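Glycinin A3B4 subunit (Glycine max, PDB 2D5F) serves as an 11S seed storage globulin, a two-cupin protein that probably provides a nitrogen reserve for germination and assembles into hexamers. Local coordinates at residues P66-V71 / V122-P127; L331-A336 / S356-A361; H383-A388 / V443-H448. All coordinates share one frame; numbering follows the deposited sequence.

Interaction 1 (P66-V71 / V122-P127)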
loop_
_atom_site.group_PDB
_atom_site.type_symbol
_atom_site.label_atom_id
_atom_site.label_comp_id
_atom_site.label_asym_id
_atom_site.label_seq_id
_atom_site.Cartn_x
_atom_site.Cartn_y
_atom_site.Cartn_z
ATOM N N PRO B 66 3.905 -8.551 20.084
ATOM C CA PRO B 66 3.875 -9.893 19.508
ATOM C C PRO B 66 4.940 -10.808 20.096
ATOM O O PRO B 66 5.908 -10.347 20.702
ATOM C CB PRO B 66 4.062 -9.638 18.013
ATOM C CG PRO B 66 4.834 -8.384 17.957
ATOM C CD PRO B 66 4.282 -7.540 19.080
ATOM N N GLN B 67 4.715 -12.110 19.955
ATOM C CA GLN B 67 5.664 -13.113 20.420
ATOM C C GLN B 67 5.915 -14.031 19.236
ATOM O O GLN B 67 4.996 -14.332 18.470
ATOM C CB GLN B 67 5.087 -13.969 21.554
ATOM C CG GLN B 67 4.806 -13.258 22.860
ATOM C CD GLN B 67 4.223 -14.200 23.906
ATOM O OE1 GLN B 67 4.846 -15.197 24.274
ATOM N NE2 GLN B 67 3.023 -13.888 24.382
ATOM N N MET B 68 7.160 -14.446 19.070
ATOM C CA MET B 68 7.499 -15.393 18.018
ATOM C C MET B 68 8.059 -16.574 18.794
ATOM O O MET B 68 9.047 -16.441 19.505
ATOM C CB MET B 68 8.547 -14.836 17.070
ATOM C CG MET B 68 8.957 -15.850 16.019
ATOM S SD MET B 68 9.939 -15.121 14.721
ATOM C CE MET B 68 8.665 -14.816 13.523
ATOM N N ILE B 69 7.406 -17.721 18.668
ATOM C CA ILE B 69 7.805 -18.910 19.403
ATOM C C ILE B 69 8.287 -20.044 18.507
ATOM O O ILE B 69 7.717 -20.298 17.444
ATOM C CB ILE B 69 6.619 -19.442 20.220
ATOM C CG1 ILE B 69 5.975 -18.294 20.998
ATOM C CG2 ILE B 69 7.079 -20.537 21.174
ATOM C CD1 ILE B 69 4.628 -18.648 21.593
ATOM N N ILE B 70 9.352 -20.713 18.927
ATOM C CA ILE B 70 9.837 -21.859 18.181
ATOM C C ILE B 70 9.687 -23.059 19.107
ATOM O O ILE B 70 10.125 -23.028 20.256
ATOM C CB ILE B 70 11.316 -21.719 17.733
ATOM C CG1 ILE B 70 11.694 -22.953 16.902
ATOM C CG2 ILE B 70 12.238 -21.558 18.932
ATOM C CD1 ILE B 70 13.031 -22.868 16.214
ATOM N N VAL B 71 9.017 -24.091 18.614
ATOM C CA VAL B 71 8.805 -25.307 19.384
ATOM C C VAL B 71 10.023 -26.171 19.147
ATOM O O VAL B 71 10.253 -26.613 18.025
ATOM C CB VAL B 71 7.559 -26.074 18.900
ATOM C CG1 VAL B 71 7.350 -27.310 19.752
ATOM C CG2 VAL B 71 6.341 -25.179 18.957
ATOM N N VAL B 122 7.317 -22.640 14.094
ATOM C CA VAL B 122 7.362 -21.318 14.690
ATOM C C VAL B 122 5.908 -20.903 14.820
ATOM O O VAL B 122 5.106 -21.150 13.914
ATOM C CB VAL B 122 8.094 -20.308 13.791
ATOM C CG1 VAL B 122 7.824 -18.877 14.275
ATOM C CG2 VAL B 122 9.585 -20.590 13.811
ATOM N N LEU B 123 5.565 -20.303 15.953
ATOM C CA LEU B 123 4.205 -19.837 16.197
ATOM C C LEU B 123 4.307 -18.336 16.429
ATOM O O LEU B 123 5.314 -17.852 16.949
ATOM C CB LEU B 123 3.616 -20.501 17.453
ATOM C CG LEU B 123 3.790 -22.013 17.659
ATOM C CD1 LEU B 123 3.223 -22.408 19.020
ATOM C CD2 LEU B 123 3.090 -22.777 16.551
ATOM N N VAL B 124 3.271 -17.600 16.050
ATOM C CA VAL B 124 3.269 -16.155 16.240
ATOM C C VAL B 124 2.030 -15.751 17.023
ATOM O O VAL B 124 0.917 -16.117 16.646
ATOM C CB VAL B 124 3.257 -15.417 14.877
ATOM C CG1 VAL B 124 3.268 -13.917 15.095
ATOM C CG2 VAL B 124 4.454 -15.850 14.041
ATOM N N ILE B 125 2.217 -15.012 18.113
ATOM C CA ILE B 125 1.087 -14.550 18.922
ATOM C C ILE B 125 0.866 -13.057 18.668
ATOM O O ILE B 125 1.751 -12.248 18.932
ATOM C CB ILE B 125 1.340 -14.706 20.434
ATOM C CG1 ILE B 125 1.879 -16.107 20.762
ATOM C CG2 ILE B 125 0.045 -14.425 21.192
ATOM C CD1 ILE B 125 0.971 -17.241 20.342
ATOM N N PRO B 126 -0.314 -12.671 18.149
ATOM C CA PRO B 126 -0.585 -11.251 17.888
ATOM C C PRO B 126 -0.764 -10.467 19.190
ATOM O O PRO B 126 -1.195 -11.020 20.205
ATOM C CB PRO B 126 -1.884 -11.280 17.084
ATOM C CG PRO B 126 -1.884 -12.637 16.442
ATOM C CD PRO B 126 -1.362 -13.521 17.555
ATOM N N PRO B 127 -0.438 -9.167 19.175
ATOM C CA PRO B 127 -0.590 -8.353 20.384
ATOM C C PRO B 127 -2.057 -8.315 20.816
ATOM O O PRO B 127 -2.958 -8.183 19.981
ATOM C CB PRO B 127 -0.097 -6.973 19.946
ATOM C CG PRO B 127 0.854 -7.278 18.816
ATOM C CD PRO B 127 0.148 -8.376 18.075
#

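Interaction 2 (L331-A336 / S356-A361)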
loop_
_atom_site.group_PDB
_atom_site.type_symbol
_atom_site.label_atom_id
_atom_site.label_comp_id
_atom_site.label_asym_id
_atom_site.label_seq_id
_atom_site.Cartn_x
_atom_site.Cartn_y
_atom_site.Cartn_z
ATOM N N LEU B 331 -0.882 -18.371 11.517
ATOM C CA LEU B 331 0.034 -17.984 12.573
ATOM C C LEU B 331 1.060 -19.021 12.988
ATOM O O LEU B 331 1.547 -19.014 14.125
ATOM C CB LEU B 331 -0.765 -17.527 13.794
ATOM C CG LEU B 331 -1.494 -16.193 13.612
ATOM C CD1 LEU B 331 -2.389 -15.922 14.810
ATOM C CD2 LEU B 331 -0.472 -15.082 13.445
ATOM N N HIS B 332 1.402 -19.911 12.067
ATOM C CA HIS B 332 2.400 -20.921 12.359
ATOM C C HIS B 332 2.981 -21.459 11.062
ATOM O O HIS B 332 2.295 -21.545 10.041
ATOM C CB HIS B 332 1.786 -22.032 13.225
ATOM C CG HIS B 332 1.600 -23.334 12.514
ATOM N ND1 HIS B 332 2.284 -24.475 12.872
ATOM C CD2 HIS B 332 0.819 -23.675 11.464
ATOM C CE1 HIS B 332 1.934 -25.463 12.071
ATOM N NE2 HIS B 332 1.047 -25.005 11.207
ATOM N N GLU B 333 4.263 -21.798 11.107
ATOM C CA GLU B 333 4.970 -22.297 9.944
ATOM C C GLU B 333 6.166 -23.120 10.412
ATOM O O GLU B 333 6.812 -22.768 11.400
ATOM C CB GLU B 333 5.480 -21.110 9.117
ATOM C CG GLU B 333 5.952 -21.457 7.719
ATOM C CD GLU B 333 4.795 -21.797 6.798
ATOM O OE1 GLU B 333 3.819 -21.018 6.774
ATOM O OE2 GLU B 333 4.857 -22.832 6.102
ATOM N N ASN B 334 6.465 -24.212 9.716
ATOM C CA ASN B 334 7.630 -24.994 10.094
ATOM C C ASN B 334 8.837 -24.214 9.600
ATOM O O ASN B 334 8.796 -23.637 8.515
ATOM C CB ASN B 334 7.649 -26.363 9.425
ATOM C CG ASN B 334 8.900 -27.146 9.774
ATOM O OD1 ASN B 334 8.981 -27.766 10.841
ATOM N ND2 ASN B 334 9.900 -27.093 8.896
ATOM N N ILE B 335 9.904 -24.177 10.389
ATOM C CA ILE B 335 11.102 -23.459 9.958
ATOM C C ILE B 335 12.342 -24.348 9.934
ATOM O O ILE B 335 13.274 -24.091 9.175
ATOM C CB ILE B 335 11.410 -22.246 10.880
ATOM C CG1 ILE B 335 12.510 -21.377 10.255
ATOM C CG2 ILE B 335 11.874 -22.735 12.253
ATOM C CD1 ILE B 335 12.874 -20.142 11.077
ATOM N N ALA B 336 12.342 -25.399 10.751
ATOM C CA ALA B 336 13.499 -26.277 10.873
ATOM C C ALA B 336 13.657 -27.474 9.941
ATOM O O ALA B 336 14.765 -27.993 9.822
ATOM C CB ALA B 336 13.625 -26.743 12.321
ATOM N N SER B 356 7.927 -12.114 6.386
ATOM C CA SER B 356 6.599 -11.728 5.939
ATOM C C SER B 356 6.222 -12.249 4.553
ATOM O O SER B 356 5.046 -12.240 4.191
ATOM C CB SER B 356 6.445 -10.202 6.000
ATOM O OG SER B 356 7.446 -9.552 5.249
ATOM N N LEU B 357 7.204 -12.709 3.781
ATOM C CA LEU B 357 6.909 -13.245 2.454
ATOM C C LEU B 357 6.406 -14.681 2.571
ATOM O O LEU B 357 5.879 -15.245 1.611
ATOM C CB LEU B 357 8.145 -13.198 1.550
ATOM C CG LEU B 357 8.801 -11.841 1.285
ATOM C CD1 LEU B 357 9.875 -12.040 0.233
ATOM C CD2 LEU B 357 7.782 -10.820 0.797
ATOM N N THR B 358 6.580 -15.275 3.746
ATOM C CA THR B 358 6.099 -16.632 3.984
ATOM C C THR B 358 4.898 -16.598 4.918
ATOM O O THR B 358 3.898 -17.276 4.690
ATOM C CB THR B 358 7.168 -17.509 4.624
ATOM O OG1 THR B 358 8.194 -17.790 3.662
ATOM C CG2 THR B 358 6.541 -18.811 5.124
ATOM N N LEU B 359 5.011 -15.805 5.974
ATOM C CA LEU B 359 3.943 -15.660 6.951
ATOM C C LEU B 359 3.591 -14.169 6.941
ATOM O O LEU B 359 4.179 -13.376 7.676
ATOM C CB LEU B 359 4.457 -16.105 8.325
ATOM C CG LEU B 359 3.446 -16.573 9.365
ATOM C CD1 LEU B 359 2.541 -17.651 8.768
ATOM C CD2 LEU B 359 4.204 -17.108 10.579
ATOM N N PRO B 360 2.622 -13.771 6.093
ATOM C CA PRO B 360 2.184 -12.377 5.958
ATOM C C PRO B 360 1.832 -11.612 7.227
ATOM O O PRO B 360 1.966 -10.390 7.266
ATOM C CB PRO B 360 1.010 -12.473 4.977
ATOM C CG PRO B 360 0.496 -13.838 5.188
ATOM C CD PRO B 360 1.760 -14.655 5.290
ATOM N N ALA B 361 1.385 -12.317 8.259
ATOM C CA ALA B 361 1.036 -11.663 9.518
ATOM C C ALA B 361 2.256 -10.960 10.130
ATOM O O ALA B 361 2.120 -9.982 10.867
ATOM C CB ALA B 361 0.477 -12.689 10.499
#

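Interaction 3 (H383-A388 / V443-H448)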
loop_
_atom_site.group_PDB
_atom_site.type_symbol
_atom_site.label_atom_id
_atom_site.label_comp_id
_atom_site.label_asym_id
_atom_site.label_seq_id
_atom_site.Cartn_x
_atom_site.Cartn_y
_atom_site.Cartn_z
ATOM N N HIS B 383 29.085 -12.136 8.400
ATOM C CA HIS B 383 27.918 -11.487 7.823
ATOM C C HIS B 383 27.318 -10.563 8.874
ATOM O O HIS B 383 27.688 -10.630 10.048
ATOM C CB HIS B 383 26.877 -12.541 7.417
ATOM C CG HIS B 383 26.423 -13.417 8.548
ATOM N ND1 HIS B 383 27.198 -14.434 9.063
ATOM C CD2 HIS B 383 25.266 -13.432 9.257
ATOM C CE1 HIS B 383 26.539 -15.039 10.037
ATOM N NE2 HIS B 383 25.365 -14.450 10.175
ATOM N N TRP B 384 26.410 -9.690 8.449
ATOM C CA TRP B 384 25.731 -8.786 9.372
ATOM C C TRP B 384 24.307 -8.536 8.894
ATOM O O TRP B 384 23.965 -8.802 7.741
ATOM C CB TRP B 384 26.487 -7.462 9.496
ATOM C CG TRP B 384 26.309 -6.528 8.333
ATOM C CD1 TRP B 384 25.334 -5.585 8.179
ATOM C CD2 TRP B 384 27.135 -6.445 7.166
ATOM N NE1 TRP B 384 25.505 -4.917 6.991
ATOM C CE2 TRP B 384 26.602 -5.426 6.349
ATOM C CE3 TRP B 384 28.274 -7.135 6.732
ATOM C CZ2 TRP B 384 27.170 -5.077 5.117
ATOM C CZ3 TRP B 384 28.838 -6.789 5.507
ATOM C CH2 TRP B 384 28.284 -5.770 4.715
ATOM N N ASN B 385 23.470 -8.040 9.794
ATOM C CA ASN B 385 22.096 -7.746 9.454
ATOM C C ASN B 385 22.006 -6.246 9.248
ATOM O O ASN B 385 22.367 -5.464 10.124
ATOM C CB ASN B 385 21.168 -8.220 10.574
ATOM C CG ASN B 385 21.210 -9.730 10.754
ATOM O OD1 ASN B 385 21.614 -10.237 11.803
ATOM N ND2 ASN B 385 20.801 -10.455 9.724
ATOM N N LEU B 386 21.535 -5.856 8.072
ATOM C CA LEU B 386 21.420 -4.457 7.706
ATOM C C LEU B 386 20.376 -3.664 8.465
ATOM O O LEU B 386 20.621 -2.528 8.859
ATOM C CB LEU B 386 21.092 -4.330 6.214
ATOM C CG LEU B 386 22.155 -4.606 5.148
ATOM C CD1 LEU B 386 22.614 -6.060 5.183
ATOM C CD2 LEU B 386 21.555 -4.271 3.799
ATOM N N ASN B 387 19.214 -4.273 8.672
ATOM C CA ASN B 387 18.094 -3.578 9.289
ATOM C C ASN B 387 17.446 -4.194 10.522
ATOM O O ASN B 387 16.251 -3.991 10.743
ATOM C CB ASN B 387 17.004 -3.383 8.229
ATOM C CG ASN B 387 16.454 -4.704 7.711
ATOM O OD1 ASN B 387 15.450 -4.736 6.989
ATOM N ND2 ASN B 387 17.110 -5.806 8.071
ATOM N N ALA B 388 18.195 -4.927 11.334
ATOM C CA ALA B 388 17.570 -5.510 12.513
ATOM C C ALA B 388 18.528 -6.059 13.551
ATOM O O ALA B 388 19.620 -6.506 13.221
ATOM C CB ALA B 388 16.620 -6.616 12.084
ATOM N N VAL B 443 17.405 -17.809 14.930
ATOM C CA VAL B 443 17.816 -16.431 15.140
ATOM C C VAL B 443 16.596 -15.574 14.945
ATOM O O VAL B 443 16.045 -15.528 13.850
ATOM C CB VAL B 443 18.839 -15.931 14.114
ATOM C CG1 VAL B 443 19.404 -14.589 14.570
ATOM C CG2 VAL B 443 19.920 -16.928 13.928
ATOM N N PHE B 444 16.167 -14.902 16.003
ATOM C CA PHE B 444 15.020 -14.023 15.895
ATOM C C PHE B 444 15.557 -12.661 15.452
ATOM O O PHE B 444 16.594 -12.212 15.935
ATOM C CB PHE B 444 14.319 -13.896 17.245
ATOM C CG PHE B 444 13.859 -15.209 17.829
ATOM C CD1 PHE B 444 14.592 -15.832 18.837
ATOM C CD2 PHE B 444 12.673 -15.802 17.397
ATOM C CE1 PHE B 444 14.150 -17.024 19.414
ATOM C CE2 PHE B 444 12.218 -16.999 17.967
ATOM C CZ PHE B 444 12.956 -17.611 18.977
ATOM N N LYS B 445 14.876 -12.010 14.517
ATOM C CA LYS B 445 15.312 -10.696 14.052
ATOM C C LYS B 445 14.128 -9.740 14.148
ATOM O O LYS B 445 13.012 -10.079 13.742
ATOM C CB LYS B 445 15.841 -10.784 12.616
ATOM C CG LYS B 445 17.001 -11.773 12.480
ATOM C CD LYS B 445 17.636 -11.751 11.100
ATOM C CE LYS B 445 18.733 -12.800 10.999
ATOM N NZ LYS B 445 19.375 -12.778 9.659
ATOM N N THR B 446 14.378 -8.551 14.694
ATOM C CA THR B 446 13.330 -7.556 14.899
ATOM C C THR B 446 12.908 -6.699 13.699
ATOM O O THR B 446 12.848 -5.468 13.772
ATOM C CB THR B 446 13.679 -6.637 16.097
ATOM O OG1 THR B 446 14.996 -6.101 15.930
ATOM C CG2 THR B 446 13.630 -7.435 17.396
ATOM N N HIS B 447 12.610 -7.379 12.600
ATOM C CA HIS B 447 12.130 -6.743 11.385
ATOM C C HIS B 447 11.369 -7.834 10.639
ATOM O O HIS B 447 11.791 -8.993 10.640
ATOM C CB HIS B 447 13.291 -6.201 10.551
ATOM C CG HIS B 447 12.857 -5.312 9.425
ATOM N ND1 HIS B 447 12.290 -5.798 8.266
ATOM C CD2 HIS B 447 12.880 -3.964 9.296
ATOM C CE1 HIS B 447 11.984 -4.787 7.470
ATOM N NE2 HIS B 447 12.330 -3.663 8.073
ATOM N N HIS B 448 10.245 -7.465 10.015
ATOM C CA HIS B 448 9.391 -8.412 9.289
ATOM C C HIS B 448 10.060 -9.036 8.070
ATOM O O HIS B 448 9.644 -10.090 7.595
ATOM C CB HIS B 448 8.079 -7.726 8.866
ATOM C CG HIS B 448 8.216 -6.804 7.689
ATOM N ND1 HIS B 448 8.125 -7.242 6.382
ATOM C CD2 HIS B 448 8.432 -5.468 7.621
ATOM C CE1 HIS B 448 8.277 -6.217 5.562
ATOM N NE2 HIS B 448 8.466 -5.129 6.290
#

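Interaction 1 (P66-V71 / V122-P127)
Ile-69 and Leu-123 face each other as an antiparallel hydrogen-bonded pair, and their two backbone bonds are the shortest of the contact. Ile-69 N reaches Leu-123 O at 2.7 Å, almost straight at 178°, and Leu-123 N returns to Ile-69 O at 2.6 Å. The next such pair repeats the pattern, with Gln-67 N on Ile-125 O at 3.1 Å and Ile-125 N on Gln-67 O at 2.9 Å. The alternate, non-hydrogen-bonded positions add CA-H...O contacts, the closest being Val-122 CA to Ile-69 O at 3.0 Å. Strands 67-73 and 121-125 are thus zipped into the sheet of the first cupin barrel, with strand 141-147 on the far side of 67-73.

Apolar packing differs between the two faces. On the face of Ile-69, Leu-123 and Ile-125, the contact runs diagonally: Ile-69 CD1 meets Ile-125 CG1 at 3.8 Å, the two side chains passing each other at a slant. Ile-69 also comes close to the bound carbonate ion. On the other face Met-68 has CG anti to its backbone N (chi1 177°), where CG meets Val-122 CG1 at 3.7 Å; Leu-362 and Phe-365 of helix 362-365 pack over this side. At the strand ends Pro-66 CD presses on Pro-127 CG at 3.4 Å, tighter than normal carbon contact.

The polar exception is Gln-67. While its CB packs on Ile-125, its extended chain carries OE1 to hydrogen bonds with Arg-50, a carbonate-pocket residue, and with Ser-145.

Interaction 2 (L331-A336 / S356-A361)
Glu-333 lays the bent part of its chain across the methyl group of Thr-358. CG sits 3.8 Å from Thr-358 CG2, and Glu-333 CD is equally close to the same methyl, the two side chains crossing at about a right angle. CG is anti to the backbone N (chi1 -166°), and a turn at chi2 (72°) folds CD back over the threonine. The carboxylate is therefore backed by hydrocarbon here, while its charge is met by other residues: OE1 forms a salt bridge with Lys-330 and OE2 one with Arg-340. With both oxygens engaged, the group is probably held against rotation.

Leu-359 lies beside it. The side chains of Glu-333 and Leu-359 run alongside with opposite headings, Leu-359 CD1 lying 4.1 Å from Glu-333 OE1. The same methyl approaches the backbone of the strand, at 4.1 Å from His-332 O, a carbonyl that is hydrogen-bonded to Lys-330 NZ. In this packing His-332 N is buried and has no polar partner in the model.

At the other end, Leu-331 CD2 touches Ala-361 CB at 3.9 Å. The leucine starts off pointing away from the loop, and it is the CD2 branch that makes the contact; the side chain also packs on Phe-82 and Pro-126.

Lys-330 and Glu-333 of a second subunit border this contact too. The short strand 332-334 lies at the edge of the first barrel's sheet, against strand 121-125, while 356-361 leads from strand 349-354 into helix 362-365 of the second module. This is consistent with a seam between the two barrels of a bicupin, strand 332-334 having joined the first barrel's sheet.

Interaction 3 (H383-A388 / V443-H448)
One face of the His-447 imidazole is covered by the end of the Asn-387 amide, whose modelled OD1 stands 3.3 Å above the ring, over its centre. The amide and ring planes are 31° apart, so the two groups overlap without being parallel. Which amide atom really points at the ring is uncertain, since Asn-387 is probably modelled with oxygen and nitrogen exchanged. His-447 ND1 accepts a hydrogen bond from the backbone N of Asn-449.

At the base of the side chain, His-447 CB meets Ala-388 CB at 3.7 Å. That alanine methyl is also 3.9 Å from Thr-446 N, at an inverse gamma turn centred on Thr-446, which is closed by a weak bond of 3.0 Å from His-447 N to Lys-445 O. An alanine in place of His-447 would keep this CB contact but would probably leave the Asn-387 amide without the ring beneath it, and Asn-449 N without its acceptor.

Deeper in, Lys-445 stretches out fully beyond CG and crosses Asn-385 at about a right angle. Lys-445 NZ comes 2.7 Å from the atom modelled as Asn-385 ND2, a side chain that is also probably turned over. The clear hydrogen bond of Lys-445 NZ is to Gln-370 OE1. His-383 NE2 lies further off, 6.2 Å from Lys-445 NZ.

Strands 379-385 and 438-445 belong to the two opposing sheets of the second barrel, and their ends meet here, with a magnesium ion about 6 Å from the Asn-385 side chain. Trp-384 turns the other way, stacking on Tyr-62 of a third subunit. His-383 and Asn-385, on the inner side of the cupin barrel, probably correspond to the HXH element of the first cupin motif, with an asparagine at the second histidine's place.

Overall arrangement
Interaction 1 is the most central and is deeply buried, two neighbouring strands joined by backbone bonds and aliphatic packing. Interaction 2 adds to the same sheet, since strand 332-334 pairs with 121-125 through Val-122 N to Glu-333 O (2.7 Å) and Val-124 N to Leu-331 O, yet its own contact is side-chain packing around a carboxylate paired by Lys-330 and Arg-340. Interaction 3 is only partly buried and mixes polar side chains with the Ala-388 methyl, joining the two sheets of the second barrel near a third subunit. Phe-444 of 443-448 packs on Met-68 and Ile-70 of interaction 1, while Ser-356 and His-448 probably hydrogen-bond interaction 2 to interaction 3, connecting the three.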